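Local coordinates for protein hydroxyglutarate synthase (Pseudomonas putida, PDB 6W1G) that catalyses the iron(II)-dependent decarboxylation and hydroxylation of 2-oxoadipate to D-2-hydroxyglutarate with molecular oxygen, a step of D-lysine catabolism, at residues Glu79-Ile84 with Thr130-Leu135. Sequence-based numbering, arbitrary orientation.
Sequences EELATI and TSLLRL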
loop_
_atom_site.group_PDB
_atom_site.type_symbol
_atom_site.label_atom_id
_atom_site.label_comp_id
_atom_site.label_asym_id
_atom_site.label_seq_id
_atom_site.Cartn_x
_atom_site.Cartn_y
_atom_site.Cartn_z
ATOM N N GLU A 79 15.922 14.190 7.423
ATOM C CA GLU A 79 16.307 13.445 8.615
ATOM C C GLU A 79 15.146 12.578 9.121
ATOM O O GLU A 79 15.354 11.440 9.559
ATOM C CB GLU A 79 16.763 14.456 9.660
ATOM C CG GLU A 79 18.058 15.257 9.303
ATOM C CD GLU A 79 18.039 16.207 8.084
ATOM O OE1 GLU A 79 17.017 16.867 7.751
ATOM O OE2 GLU A 79 19.122 16.353 7.491
ATOM N N GLU A 80 13.914 13.111 9.066
ATOM C CA GLU A 80 12.752 12.314 9.456
ATOM C C GLU A 80 12.579 11.105 8.539
ATOM O O GLU A 80 12.278 10.005 9.014
ATOM C CB GLU A 80 11.475 13.161 9.476
ATOM C CG GLU A 80 11.437 14.153 10.659
ATOM C CD GLU A 80 10.267 15.100 10.647
ATOM O OE1 GLU A 80 9.438 15.053 9.725
ATOM O OE2 GLU A 80 10.195 15.906 11.594
ATOM N N LEU A 81 12.733 11.300 7.236
ATOM C CA LEU A 81 12.597 10.186 6.299
ATOM C C LEU A 81 13.670 9.128 6.531
ATOM O O LEU A 81 13.387 7.922 6.556
ATOM C CB LEU A 81 12.639 10.695 4.852
ATOM C CG LEU A 81 12.449 9.619 3.789
ATOM C CD1 LEU A 81 11.083 8.952 3.856
ATOM C CD2 LEU A 81 12.686 10.225 2.418
ATOM N N ALA A 82 14.914 9.557 6.698
ATOM C CA ALA A 82 15.994 8.601 6.914
ATOM C C ALA A 82 15.802 7.824 8.197
ATOM O O ALA A 82 16.057 6.621 8.255
ATOM C CB ALA A 82 17.344 9.333 6.934
ATOM N N THR A 83 15.330 8.502 9.253
ATOM C CA THR A 83 15.149 7.802 10.514
ATOM C C THR A 83 13.958 6.868 10.461
ATOM O O THR A 83 13.996 5.753 11.011
ATOM C CB THR A 83 15.007 8.836 11.635
ATOM O OG1 THR A 83 16.184 9.640 11.692
ATOM C CG2 THR A 83 14.887 8.128 12.955
ATOM N N ILE A 84 12.881 7.299 9.787
ATOM C CA ILE A 84 11.760 6.400 9.670
ATOM C C ILE A 84 12.091 5.154 8.854
ATOM O O ILE A 84 11.578 4.073 9.163
ATOM C CB ILE A 84 10.527 7.161 9.211
ATOM C CG1 ILE A 84 9.360 6.564 9.969
ATOM C CG2 ILE A 84 10.419 7.211 7.849
ATOM C CD1 ILE A 84 8.213 7.448 9.963
ATOM N N THR A 130 4.790 6.519 2.536
ATOM C CA THR A 130 5.459 7.582 3.266
ATOM C C THR A 130 5.832 8.691 2.299
ATOM O O THR A 130 6.645 8.497 1.386
ATOM C CB THR A 130 6.686 7.035 3.954
ATOM O OG1 THR A 130 6.306 5.972 4.825
ATOM C CG2 THR A 130 7.403 8.098 4.778
ATOM N N SER A 131 5.263 9.880 2.526
ATOM C CA SER A 131 5.547 11.038 1.683
ATOM C C SER A 131 6.474 11.994 2.398
ATOM O O SER A 131 6.359 12.188 3.610
ATOM C CB SER A 131 4.246 11.755 1.343
ATOM O OG SER A 131 3.324 10.930 0.663
ATOM N N LEU A 132 7.371 12.586 1.624
ATOM C CA LEU A 132 8.219 13.652 2.107
ATOM C C LEU A 132 7.785 14.958 1.448
ATOM O O LEU A 132 7.749 15.067 0.217
ATOM C CB LEU A 132 9.668 13.330 1.756
ATOM C CG LEU A 132 10.632 14.463 2.027
ATOM C CD1 LEU A 132 10.732 14.884 3.489
ATOM C CD2 LEU A 132 12.029 14.081 1.521
ATOM N N LEU A 133 7.427 15.932 2.284
ATOM C CA LEU A 133 7.072 17.263 1.827
ATOM C C LEU A 133 8.283 17.936 1.190
ATOM O O LEU A 133 9.399 17.853 1.707
ATOM C CB LEU A 133 6.614 18.072 3.038
ATOM C CG LEU A 133 6.059 19.474 2.791
ATOM C CD1 LEU A 133 4.697 19.396 2.149
ATOM C CD2 LEU A 133 6.003 20.234 4.129
ATOM N N ARG A 134 8.056 18.619 0.064
ATOM C CA ARG A 134 9.094 19.387 -0.619
ATOM C C ARG A 134 8.833 20.864 -0.361
ATOM O O ARG A 134 7.765 21.381 -0.715
ATOM C CB ARG A 134 9.107 19.086 -2.116
ATOM C CG ARG A 134 9.263 17.595 -2.405
ATOM C CD ARG A 134 9.789 17.333 -3.816
ATOM N NE ARG A 134 11.181 17.756 -3.961
ATOM C CZ ARG A 134 11.852 17.721 -5.102
ATOM N NH1 ARG A 134 11.243 17.291 -6.191
ATOM N NH2 ARG A 134 13.130 18.108 -5.165
ATOM N N LEU A 135 9.781 21.520 0.279
ATOM C CA LEU A 135 9.588 22.933 0.577
ATOM C C LEU A 135 10.051 23.876 -0.526
ATOM O O LEU A 135 9.662 25.055 -0.507
ATOM C CB LEU A 135 10.299 23.304 1.875
ATOM C CG LEU A 135 9.714 22.651 3.118
ATOM C CD1 LEU A 135 10.434 23.207 4.339
ATOM C CD2 LEU A 135 8.213 22.855 3.241
#
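Leu81 of the helix faces Leu132 of the strand, their CA atoms 7.0 Å apart, where Glu79-Ile84 runs nearly antiparallel to Thr130-Leu133: the N-to-C directions differ by 160° and the axes approach to 9.4 Å. At that spacing side chains bridge the gap. Leu81 does most of the work. CG anti to the backbone N (chi1 -178°) swings its side chain out to the strand, and the forked end lets one residue reach two neighbours: CD1 rests 3.9 Å from CG2 of Thr130, and CD2 lies 4.0 Å from CD2 of Leu132. The two leucine side chains cross at about a right angle and meet through these CD2 methyls. Thr130 and Leu132 both point toward the helix, whereas Ser131 between them points away and hydrogen-bonds Ser110. Threonine suits its buried place because its branches divide the labour: CG2 faces Leu81, while OG1 is satisfied by the carbonyl of Val128. One helical turn beyond Leu81, Ile84 adds a looser contact; branching at CB keeps its CG2 close to the helix backbone, 4.4 Å from CG2 of Thr130. Thr83 OG1 bonds to Glu79 O at 2.9 Å; this carbonyl also accepts the Thr83 amide, from the opposite face of its plane. Glu80 can be buried because its carboxylate pairs with Arg154 and the Gly76 amide. The order of strand 69-75, helix 78-90 and strands 94-100, 108-114 and 127-133 is consistent with the beta-alpha-beta-beta-beta module of the vicinal oxygen chelate (glyoxalase) superfamily. Here the module's helix packs on its last strand, which lies between 108-114 and the parallel first strand 69-75. That first strand carries Arg74, the metal ligand His70, and Ile73, which touches both Ile84 and Thr130, while helix 211-217 packs against Leu133.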